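Local coordinates for protein putative Glycerophosphoryl diester phosphodiesterase (Silicibacter pomeroyi, PDB 3L12) that belongs to the glycerophosphoryl diester phosphodiesterase family, whose members are built on a TIM-barrel fold, and carries a bound magnesium ion, at residues A[262-266]-A[267-271]; A[12-16]-A[17-21]; A[63-67]-A[68-72]. All coordinates share one frame; numbering follows the deposited sequence. Where two conformers were deposited one is given.

The three contacts sample two opposite sides of a beta/alpha barrel. Contacts 1 and 2 are neighbours, with centres 14 Å apart, and they touch where I270 CD1 packs against R12 CB at 3.7 Å. D291 ties them further, since its carboxylate bonds to both contacts. Contact 3 lies across the chain's centre, its centre 33 Å from that of contact 1 and 30 Å from that of contact 2. It is the one near the magnesium site of E50, D52 and E149, with the side chain of H65 about 6 Å from the ion.

Contact 1 (A[262-266]-A[267-271]); sequences AEAHD and LGLIV
H265 and V271 meet at about a right angle, three residues of turn, 267-269, separating the end of helix 258-266 from strand 270-273. CB of H265 points away from the turn, yet with CG anti to the carbonyl carbon (chi1 -74°) the ring is brought back to L269 and V271. Its CD2 edge faces L269 O, which lies in the ring plane at 3.3 Å from CD2. V271 CG2 approaches the same ring obliquely, 4.1 Å from NE2. That methyl also presses on A264, CG2 to CB being 3.5 Å, closer than usual for two carbons. L269 comes to A264 from another direction, CD1 standing 4.3 Å from CB, and W249 of strand 248-251 also touches this alanine. L267 bends back over the last turn, where its CG is 3.4 Å from E263 O.

The backbone evidence identifies a Schellman motif. L269 N donates to A264 O at 3.0 Å, fairly straight at 159°, and G268 N donates to H265 O at 3.0 Å from well above the carbonyl plane. G268 has the positive phi (83°) that reverses the chain. L267 N continues the helical pattern with a 3.1 Å bond to E263 O. The cap thus joins helix to strand within the unit 248-251, 258-266, 270-273, a beta-alpha-beta crossover of the barrel.

Beyond the two segments, OE2 of E263 bonds to S236, and D291 OD1 receives both H265 NE2 and V271 N. The imidazole is therefore held by D291 OD1 at NE2, with L269 O lying close beside CD2, and this negative setting near the C-terminal end of a helix would be expected to favour a protonated ring.

Contact 2 (A[12-16]-A[17-21]); sequences RGHPS and VVRVI
R19 reaches back to R12 and grips one backbone oxygen with two nitrogens, side-on: NE lies 2.8 Å and NH2 2.9 Å from R12 O. The oxygen is only 7° out of the guanidinium plane, and NH2 sits nearly along the C=O axis. A bend at chi2 (-59°) folds the arginine chain back toward the loop, and V17 CG1 lies 3.5 Å above one face of the guanidinium, toward its rim.

Next to this grip the backbone pairs with itself. V17 N donates to H14 O in a short bond of 2.8 Å and H14 N to V17 O in a longer one of 3.3 Å, both nearly straight, giving a single antiparallel hydrogen-bonded pair closed by a type I turn from H14 to V17. V17 is buried here, and its side chain also touches S311.

The turn itself is the loose side. H14, P15 and S16 are exposed and touch a crystal neighbour. H14 was modelled in two conformers; one places its ring over V17 CB, but the alternative position and a very short approach to V17 CG2 both make that CH-pi contact doubtful.

Since R19 NH1 bonds to W312 O as well, the arginine uses NE, NH2 and NH1 on main-chain carbonyls. Its positive charge would be expected to be eased by the carbonyl dipoles of R12 and W312, and the guanidinium joins the loop before strand 19-23 to the C-terminal residues.

Contact 3 (A[63-67]-A[68-72]); sequences VTHNH and HLANA
The imidazoles of H67 and H68 meet rim to rim, their planes at 81° and their centroids 5.1 Å apart. Each offers ND1 in its own ring plane to the other, and the two ND1 atoms are hydrogen-bonded at 2.9 Å; either may be the donor. N66 OD1 lies over the centre of one H67 face, 3.3 Å above the plane. H67 is brought to its neighbour by a CG placed between the backbone N and the carbonyl carbon (chi1 45°). In one of two deposited conformers of H65, N66 CB lies 3.6 Å above a ring face, toward the rim, and A70 CB is at the edge.

Two waters bridge N66 and H68. One accepts from N66 N, donates to H68 O and is hydrogen-bonded to T64 OG1 at 2.6 Å. The second accepts from N66 ND2 at 3.0 Å and donates to H68 O at 2.9 Å, so that carbonyl takes two water bonds. L69 and T64 cross at about a right angle, CD2 4.1 Å from OG1.

H65 adjoins D52, a magnesium ligand, and R24. The loop after strand 61-63 is consistent with the insertion that this family carries beside the metal site of its TIM barrel.

Contact 1 (A[262-266]-A[267-271])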
ATOM      1  N   ALA A 262       0.574 -27.135 -18.944  1.00 15.13           N
ATOM      2  CA  ALA A 262       1.494 -27.649 -19.959  1.00 15.99           C
ATOM      3  C   ALA A 262       0.793 -27.834 -21.329  1.00 15.43           C
ATOM      4  O   ALA A 262       1.394 -27.561 -22.374  1.00 15.55           O
ATOM      5  CB  ALA A 262       2.123 -28.962 -19.490  1.00 16.40           C
ATOM      6  N   GLU A 263      -0.469 -28.269 -21.330  1.00 15.99           N
ATOM      7  CA  GLU A 263      -1.228 -28.377 -22.592  1.00 15.57           C
ATOM      8  C   GLU A 263      -1.308 -27.007 -23.281  1.00 15.27           C
ATOM      9  O   GLU A 263      -1.110 -26.885 -24.500  1.00 15.76           O
ATOM     10  CB  GLU A 263      -2.648 -28.899 -22.365  1.00 16.82           C
ATOM     11  CG  GLU A 263      -3.425 -29.130 -23.672  1.00 17.84           C
ATOM     12  CD  GLU A 263      -4.838 -29.584 -23.453  1.00 18.88           C
ATOM     13  OE1 GLU A 263      -5.224 -29.825 -22.290  1.00 21.07           O
ATOM     14  OE2 GLU A 263      -5.596 -29.678 -24.457  1.00 21.26           O
ATOM     15  N   ALA A 264      -1.590 -25.982 -22.483  1.00 13.47           N
ATOM     16  CA  ALA A 264      -1.657 -24.608 -22.982  1.00 11.97           C
ATOM     17  C   ALA A 264      -0.283 -24.158 -23.506  1.00  9.84           C
ATOM     18  O   ALA A 264      -0.211 -23.563 -24.552  1.00 12.88           O
ATOM     19  CB  ALA A 264      -2.194 -23.657 -21.889  1.00 10.65           C
ATOM     20  N   HIS A 265       0.803 -24.421 -22.789  1.00 12.89           N
ATOM     21  CA  HIS A 265       2.143 -24.067 -23.258  1.00 12.26           C
ATOM     22  C   HIS A 265       2.533 -24.783 -24.551  1.00 14.43           C
ATOM     23  O   HIS A 265       3.163 -24.188 -25.430  1.00 13.81           O
ATOM     24  CB  HIS A 265       3.199 -24.367 -22.212  1.00 13.83           C
ATOM     25  CG  HIS A 265       3.174 -23.392 -21.094  1.00 12.01           C
ATOM     26  ND1 HIS A 265       3.641 -23.682 -19.830  1.00 14.00           N
ATOM     27  CD2 HIS A 265       2.659 -22.137 -21.032  1.00 12.50           C
ATOM     28  CE1 HIS A 265       3.492 -22.614 -19.064  1.00 12.44           C
ATOM     29  NE2 HIS A 265       2.854 -21.683 -19.752  1.00 10.52           N
ATOM     30  N   ASP A 266       2.171 -26.045 -24.630  1.00 17.60           N
ATOM     31  CA  ASP A 266       2.360 -26.829 -25.850  1.00 18.89           C
ATOM     32  C   ASP A 266       1.635 -26.187 -27.056  1.00 18.68           C
ATOM     33  O   ASP A 266       2.114 -26.276 -28.179  1.00 19.94           O
ATOM     34  CB  ASP A 266       1.819 -28.243 -25.658  1.00 21.84           C
ATOM     35  CG  ASP A 266       2.731 -29.142 -24.818  1.00 24.89           C
ATOM     36  OD1 ASP A 266       3.966 -28.892 -24.665  1.00 26.30           O
ATOM     37  OD2 ASP A 266       2.182 -30.153 -24.318  1.00 27.68           O
ATOM     38  N   LEU A 267       0.472 -25.578 -26.819  1.00 16.64           N
ATOM     39  CA  LEU A 267      -0.294 -24.881 -27.868  1.00 15.58           C
ATOM     40  C   LEU A 267       0.239 -23.471 -28.132  1.00 16.09           C
ATOM     41  O   LEU A 267      -0.321 -22.755 -28.943  1.00 17.74           O
ATOM     42  CB  LEU A 267      -1.777 -24.835 -27.501  1.00 15.40           C
ATOM     43  CG  LEU A 267      -2.536 -26.156 -27.523  1.00 16.34           C
ATOM     44  CD1 LEU A 267      -3.858 -26.109 -26.787  1.00 16.76           C
ATOM     45  CD2 LEU A 267      -2.758 -26.612 -28.998  1.00 17.19           C
ATOM     46  N   GLY A 268       1.297 -23.076 -27.441  1.00 15.83           N
ATOM     47  CA  GLY A 268       1.914 -21.760 -27.601  1.00 16.35           C
ATOM     48  C   GLY A 268       1.262 -20.616 -26.821  1.00 16.45           C
ATOM     49  O   GLY A 268       1.530 -19.453 -27.112  1.00 17.02           O
ATOM     50  N   LEU A 269       0.399 -20.939 -25.861  1.00 13.85           N
ATOM     51  CA  LEU A 269      -0.331 -19.893 -25.107  1.00 12.24           C
ATOM     52  C   LEU A 269       0.410 -19.503 -23.859  1.00 12.20           C
ATOM     53  O   LEU A 269       1.215 -20.285 -23.325  1.00 11.16           O
ATOM     54  CB  LEU A 269      -1.715 -20.406 -24.700  1.00 13.01           C
ATOM     55  CG  LEU A 269      -2.664 -20.875 -25.783  1.00 13.01           C
ATOM     56  CD1 LEU A 269      -3.892 -21.637 -25.251  1.00 13.61           C
ATOM     57  CD2 LEU A 269      -3.075 -19.675 -26.671  1.00 12.76           C
ATOM     58  N   ILE A 270       0.157 -18.271 -23.410  1.00 10.71           N
ATOM     59  CA  ILE A 270       0.639 -17.774 -22.110  1.00 10.75           C
ATOM     60  C   ILE A 270      -0.526 -18.021 -21.137  1.00 11.46           C
ATOM     61  O   ILE A 270      -1.671 -17.847 -21.542  1.00 11.13           O
ATOM     62  CB  ILE A 270       1.048 -16.311 -22.214  1.00 10.38           C
ATOM     63  CG1 ILE A 270       2.367 -16.188 -22.989  1.00 11.35           C
ATOM     64  CG2 ILE A 270       1.167 -15.658 -20.803  1.00 11.01           C
ATOM     65  CD1 ILE A 270       2.822 -14.714 -23.305  1.00 11.54           C
ATOM     66  N   VAL A 271      -0.246 -18.426 -19.878  1.00  8.65           N
ATOM     67  CA  VAL A 271      -1.267 -18.720 -18.919  1.00  9.41           C
ATOM     68  C   VAL A 271      -1.106 -17.798 -17.713  1.00 10.09           C
ATOM     69  O   VAL A 271      -0.052 -17.810 -17.050  1.00  9.69           O
ATOM     70  CB  VAL A 271      -1.221 -20.181 -18.472  1.00 10.03           C
ATOM     71  CG1 VAL A 271      -2.351 -20.498 -17.515  1.00 10.52           C
ATOM     72  CG2 VAL A 271      -1.231 -21.119 -19.721  1.00 10.65           C
TER

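Contact 2 (A[12-16]-A[17-21])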
ATOM      1  N   ARG A  12       4.960 -13.101 -20.266  1.00 11.61           N
ATOM      2  CA  ARG A  12       5.505 -14.440 -20.438  1.00 12.11           C
ATOM      3  C   ARG A  12       6.483 -14.766 -19.295  1.00 10.23           C
ATOM      4  O   ARG A  12       7.363 -13.973 -18.968  1.00 11.04           O
ATOM      5  CB  ARG A  12       6.222 -14.544 -21.777  1.00 12.43           C
ATOM      6  CG  ARG A  12       6.728 -15.899 -22.106  1.00 14.55           C
ATOM      7  CD  ARG A  12       7.386 -15.910 -23.487  1.00 13.31           C
ATOM      8  NE  ARG A  12       6.453 -15.682 -24.585  1.00 15.91           N
ATOM      9  CZ  ARG A  12       6.376 -14.596 -25.357  1.00 16.41           C
ATOM     10  NH1 ARG A  12       7.208 -13.555 -25.213  1.00 17.55           N
ATOM     11  NH2 ARG A  12       5.459 -14.563 -26.311  1.00 16.60           N
ATOM     12  N   GLY A  13       6.353 -15.979 -18.781  1.00 10.58           N
ATOM     13  CA  GLY A  13       7.209 -16.499 -17.699  1.00  9.07           C
ATOM     14  C   GLY A  13       8.394 -17.203 -18.294  1.00  7.66           C
ATOM     15  O   GLY A  13       8.548 -17.315 -19.532  1.00  8.50           O
ATOM     16  N   HIS A  14       9.275 -17.645 -17.408  0.70  6.49           N
ATOM     17  CA  HIS A  14      10.415 -18.455 -17.787  0.70  7.87           C
ATOM     18  C   HIS A  14      10.905 -19.123 -16.505  0.70  4.94           C
ATOM     19  O   HIS A  14      10.365 -18.829 -15.427  0.70  3.29           O
ATOM     20  CB  HIS A  14      11.456 -17.681 -18.601  0.70 10.44           C
ATOM     21  CG  HIS A  14      11.987 -16.475 -17.929  0.70 11.10           C
ATOM     22  ND1 HIS A  14      12.911 -16.551 -16.915  0.70 12.97           N
ATOM     23  CD2 HIS A  14      11.767 -15.159 -18.153  0.70 11.81           C
ATOM     24  CE1 HIS A  14      13.236 -15.325 -16.538  0.70 13.67           C
ATOM     25  NE2 HIS A  14      12.542 -14.463 -17.266  0.70 13.06           N
ATOM     26  N   PRO A  15      11.927 -19.978 -16.580  1.00  5.52           N
ATOM     27  CA  PRO A  15      12.196 -20.809 -15.384  1.00  7.57           C
ATOM     28  C   PRO A  15      12.430 -20.065 -14.081  1.00  8.53           C
ATOM     29  O   PRO A  15      12.113 -20.601 -13.007  1.00 13.00           O
ATOM     30  CB  PRO A  15      13.420 -21.634 -15.795  1.00  7.09           C
ATOM     31  CG  PRO A  15      13.265 -21.776 -17.255  1.00  7.51           C
ATOM     32  CD  PRO A  15      12.747 -20.423 -17.726  1.00  5.71           C
ATOM     33  N   SER A  16      12.933 -18.849 -14.181  1.00  7.18           N
ATOM     34  CA  SER A  16      13.220 -18.038 -12.995  1.00  9.10           C
ATOM     35  C   SER A  16      12.172 -17.011 -12.647  1.00  8.45           C
ATOM     36  O   SER A  16      12.330 -16.325 -11.643  1.00  7.83           O
ATOM     37  CB  SER A  16      14.497 -17.273 -13.244  1.00  8.47           C
ATOM     38  OG  SER A  16      15.575 -18.135 -13.568  1.00 10.95           O
ATOM     39  N   VAL A  17      11.131 -16.905 -13.472  1.00  7.27           N
ATOM     40  CA  VAL A  17      10.179 -15.798 -13.351  1.00  7.85           C
ATOM     41  C   VAL A  17       8.709 -16.191 -13.455  1.00  7.89           C
ATOM     42  O   VAL A  17       8.316 -16.963 -14.352  1.00  8.74           O
ATOM     43  CB  VAL A  17      10.425 -14.792 -14.496  1.00 11.82           C
ATOM     44  CG1 VAL A  17       9.311 -13.726 -14.596  1.00 12.64           C
ATOM     45  CG2 VAL A  17      11.762 -14.095 -14.312  1.00 15.73           C
ATOM     46  N   VAL A  18       7.927 -15.715 -12.486  1.00  6.71           N
ATOM     47  CA  VAL A  18       6.501 -15.735 -12.505  1.00  7.26           C
ATOM     48  C   VAL A  18       6.079 -14.256 -12.437  1.00  7.91           C
ATOM     49  O   VAL A  18       6.430 -13.526 -11.510  1.00  7.05           O
ATOM     50  CB  VAL A  18       5.864 -16.543 -11.358  1.00  8.38           C
ATOM     51  CG1 VAL A  18       4.309 -16.449 -11.460  1.00  8.51           C
ATOM     52  CG2 VAL A  18       6.352 -17.951 -11.410  1.00  8.66           C
ATOM     53  N   ARG A  19       5.305 -13.830 -13.422  1.00  7.13           N
ATOM     54  CA  ARG A  19       4.869 -12.433 -13.465  1.00  7.25           C
ATOM     55  C   ARG A  19       3.817 -12.168 -12.390  1.00  6.43           C
ATOM     56  O   ARG A  19       3.059 -13.099 -12.003  1.00  7.68           O
ATOM     57  CB  ARG A  19       4.297 -12.054 -14.843  1.00  7.13           C
ATOM     58  CG  ARG A  19       5.231 -12.293 -16.011  1.00  7.90           C
ATOM     59  CD  ARG A  19       6.524 -11.526 -15.904  1.00  8.66           C
ATOM     60  NE  ARG A  19       7.361 -11.918 -17.044  1.00 10.36           N
ATOM     61  CZ  ARG A  19       8.533 -11.383 -17.331  1.00 12.79           C
ATOM     62  NH1 ARG A  19       9.040 -10.436 -16.582  1.00 13.45           N
ATOM     63  NH2 ARG A  19       9.203 -11.799 -18.398  1.00 13.95           N
ATOM     64  N   VAL A  20       3.809 -10.922 -11.916  1.00  7.10           N
ATOM     65  CA  VAL A  20       2.859 -10.457 -10.871  1.00  7.24           C
ATOM     66  C   VAL A  20       2.000  -9.359 -11.492  1.00  7.05           C
ATOM     67  O   VAL A  20       2.495  -8.327 -11.918  1.00  7.12           O
ATOM     68  CB  VAL A  20       3.530  -9.993  -9.591  1.00  7.96           C
ATOM     69  CG1 VAL A  20       2.487  -9.501  -8.545  1.00  8.02           C
ATOM     70  CG2 VAL A  20       4.378 -11.155  -8.957  1.00  9.52           C
ATOM     71  N   ILE A  21       0.698  -9.642 -11.583  1.00  7.99           N
ATOM     72  CA  ILE A  21      -0.261  -8.712 -12.158  1.00  6.85           C
ATOM     73  C   ILE A  21      -1.148  -8.191 -11.028  1.00  5.00           C
ATOM     74  O   ILE A  21      -1.797  -8.951 -10.341  1.00  8.85           O
ATOM     75  CB  ILE A  21      -1.061  -9.295 -13.299  1.00  7.71           C
ATOM     76  CG1 ILE A  21      -0.161  -9.872 -14.422  1.00 10.05           C
ATOM     77  CG2 ILE A  21      -2.033  -8.206 -13.919  1.00  8.51           C
ATOM     78  CD1 ILE A  21       0.153 -11.355 -14.276  1.00 10.18           C
TER

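Contact 3 (A[63-67]-A[68-72])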
ATOM      1  N   VAL A  63     -13.117   3.191 -15.876  1.00  7.86           N
ATOM      2  CA  VAL A  63     -12.455   2.114 -15.184  1.00  7.96           C
ATOM      3  C   VAL A  63     -13.224   1.730 -13.912  1.00  7.08           C
ATOM      4  O   VAL A  63     -13.106   2.412 -12.886  1.00  8.41           O
ATOM      5  CB  VAL A  63     -11.006   2.486 -14.871  1.00  8.20           C
ATOM      6  CG1 VAL A  63     -10.282   1.278 -14.256  1.00  6.38           C
ATOM      7  CG2 VAL A  63     -10.269   2.960 -16.151  1.00  7.78           C
ATOM      8  N   THR A  64     -14.028   0.671 -14.026  1.00  7.71           N
ATOM      9  CA  THR A  64     -14.846   0.143 -12.916  1.00  8.69           C
ATOM     10  C   THR A  64     -15.109  -1.316 -13.258  1.00  8.67           C
ATOM     11  O   THR A  64     -15.205  -1.659 -14.437  1.00  7.74           O
ATOM     12  CB  THR A  64     -16.104   0.984 -12.640  1.00 10.80           C
ATOM     13  OG1 THR A  64     -16.740   0.477 -11.464  1.00 10.15           O
ATOM     14  CG2 THR A  64     -17.052   0.962 -13.759  1.00  9.65           C
ATOM     15  N   HIS A  65     -15.287  -2.144 -12.235  0.50  7.87           N
ATOM     16  CA  HIS A  65     -15.270  -3.586 -12.421  0.50  7.49           C
ATOM     17  C   HIS A  65     -16.500  -4.204 -12.991  0.50 10.06           C
ATOM     18  O   HIS A  65     -16.411  -5.299 -13.547  0.50 10.81           O
ATOM     19  CB  HIS A  65     -14.930  -4.315 -11.098  0.50  6.59           C
ATOM     20  CG  HIS A  65     -16.117  -4.567 -10.206  0.50  5.11           C
ATOM     21  ND1 HIS A  65     -16.695  -3.587  -9.430  0.50  4.99           N
ATOM     22  CD2 HIS A  65     -16.833  -5.691  -9.985  0.50  5.17           C
ATOM     23  CE1 HIS A  65     -17.731  -4.096  -8.783  0.50  6.33           C
ATOM     24  NE2 HIS A  65     -17.805  -5.380  -9.065  0.50  7.45           N
ATOM     25  N   ASN A  66     -17.645  -3.538 -12.824  1.00  9.32           N
ATOM     26  CA  ASN A  66     -18.899  -4.051 -13.332  1.00 10.90           C
ATOM     27  C   ASN A  66     -19.795  -3.023 -14.034  1.00  9.16           C
ATOM     28  O   ASN A  66     -19.632  -1.820 -13.926  1.00 10.66           O
ATOM     29  CB  ASN A  66     -19.662  -4.658 -12.166  1.00 11.27           C
ATOM     30  CG  ASN A  66     -20.755  -5.581 -12.609  1.00 13.61           C
ATOM     31  OD1 ASN A  66     -20.663  -6.202 -13.696  1.00 16.11           O
ATOM     32  ND2 ASN A  66     -21.833  -5.637 -11.823  1.00 14.40           N
ATOM     33  N   HIS A  67     -20.718  -3.567 -14.833  1.00 11.69           N
ATOM     34  CA  HIS A  67     -21.660  -2.737 -15.611  1.00 10.89           C
ATOM     35  C   HIS A  67     -22.742  -2.096 -14.725  1.00  8.73           C
ATOM     36  O   HIS A  67     -23.543  -1.303 -15.225  1.00  8.91           O
ATOM     37  CB  HIS A  67     -22.220  -3.549 -16.793  1.00 13.54           C
ATOM     38  CG  HIS A  67     -22.629  -4.910 -16.413  1.00 15.59           C
ATOM     39  ND1 HIS A  67     -23.632  -5.148 -15.497  1.00 14.89           N
ATOM     40  CD2 HIS A  67     -22.149  -6.125 -16.783  1.00 16.17           C
ATOM     41  CE1 HIS A  67     -23.777  -6.456 -15.343  1.00 17.08           C
ATOM     42  NE2 HIS A  67     -22.880  -7.067 -16.098  1.00 17.58           N
ATOM     43  N   HIS A  68     -22.792  -2.466 -13.444  1.00  8.72           N
ATOM     44  CA  HIS A  68     -23.591  -1.812 -12.423  1.00 10.73           C
ATOM     45  C   HIS A  68     -22.662  -1.401 -11.264  1.00 10.91           C
ATOM     46  O   HIS A  68     -21.631  -2.043 -11.033  1.00 12.09           O
ATOM     47  CB  HIS A  68     -24.697  -2.704 -11.921  1.00 11.87           C
ATOM     48  CG  HIS A  68     -25.819  -2.901 -12.906  1.00 12.54           C
ATOM     49  ND1 HIS A  68     -25.697  -3.660 -14.058  1.00 14.68           N
ATOM     50  CD2 HIS A  68     -27.107  -2.467 -12.880  1.00 11.95           C
ATOM     51  CE1 HIS A  68     -26.851  -3.633 -14.717  1.00 14.52           C
ATOM     52  NE2 HIS A  68     -27.727  -2.929 -14.013  1.00 13.45           N
ATOM     53  N   LEU A  69     -23.026  -0.347 -10.540  1.00  9.35           N
ATOM     54  CA  LEU A  69     -22.234   0.145  -9.423  1.00  8.93           C
ATOM     55  C   LEU A  69     -22.659  -0.552  -8.129  1.00 10.79           C
ATOM     56  O   LEU A  69     -23.843  -0.671  -7.815  1.00 11.28           O
ATOM     57  CB  LEU A  69     -22.332   1.649  -9.263  1.00  9.98           C
ATOM     58  CG  LEU A  69     -21.879   2.489 -10.468  1.00  9.83           C
ATOM     59  CD1 LEU A  69     -22.000   4.004 -10.196  1.00 11.07           C
ATOM     60  CD2 LEU A  69     -20.444   2.121 -10.935  1.00  9.76           C
ATOM     61  N   ALA A  70     -21.689  -1.034  -7.360  1.00  8.96           N
ATOM     62  CA  ALA A  70     -22.007  -1.799  -6.132  1.00  6.73           C
ATOM     63  C   ALA A  70     -22.119  -0.872  -4.932  1.00  5.36           C
ATOM     64  O   ALA A  70     -21.225  -0.037  -4.735  1.00  6.28           O
ATOM     65  CB  ALA A  70     -20.880  -2.854  -5.864  1.00  9.04           C
ATOM     66  N   ASN A  71     -23.114  -1.074  -4.100  1.00  6.34           N
ATOM     67  CA  ASN A  71     -23.341  -0.297  -2.878  1.00  5.74           C
ATOM     68  C   ASN A  71     -22.192  -0.455  -1.886  1.00  9.29           C
ATOM     69  O   ASN A  71     -21.886   0.497  -1.171  1.00  6.81           O
ATOM     70  CB  ASN A  71     -24.630  -0.686  -2.199  1.00  8.21           C
ATOM     71  CG  ASN A  71     -25.863  -0.332  -3.011  1.00  7.75           C
ATOM     72  OD1 ASN A  71     -25.783   0.396  -3.998  1.00  9.14           O
ATOM     73  ND2 ASN A  71     -26.979  -0.848  -2.585  1.00  9.55           N
ATOM     74  N   ALA A  72     -21.496  -1.596  -1.898  1.00  7.96           N
ATOM     75  CA  ALA A  72     -20.378  -1.796  -0.946  1.00  7.82           C
ATOM     76  C   ALA A  72     -19.158  -0.911  -1.216  1.00  6.51           C
ATOM     77  O   ALA A  72     -18.290  -0.796  -0.344  1.00  7.50           O
ATOM     78  CB  ALA A  72     -19.911  -3.321  -0.977  1.00  9.48           C
TER
HETATM   79  O   HOH W   1     -18.653  -1.329 -11.203  1.00 12.64           O
HETATM   80  O   HOH W   2     -21.848  -4.207  -9.178  1.00 17.31           O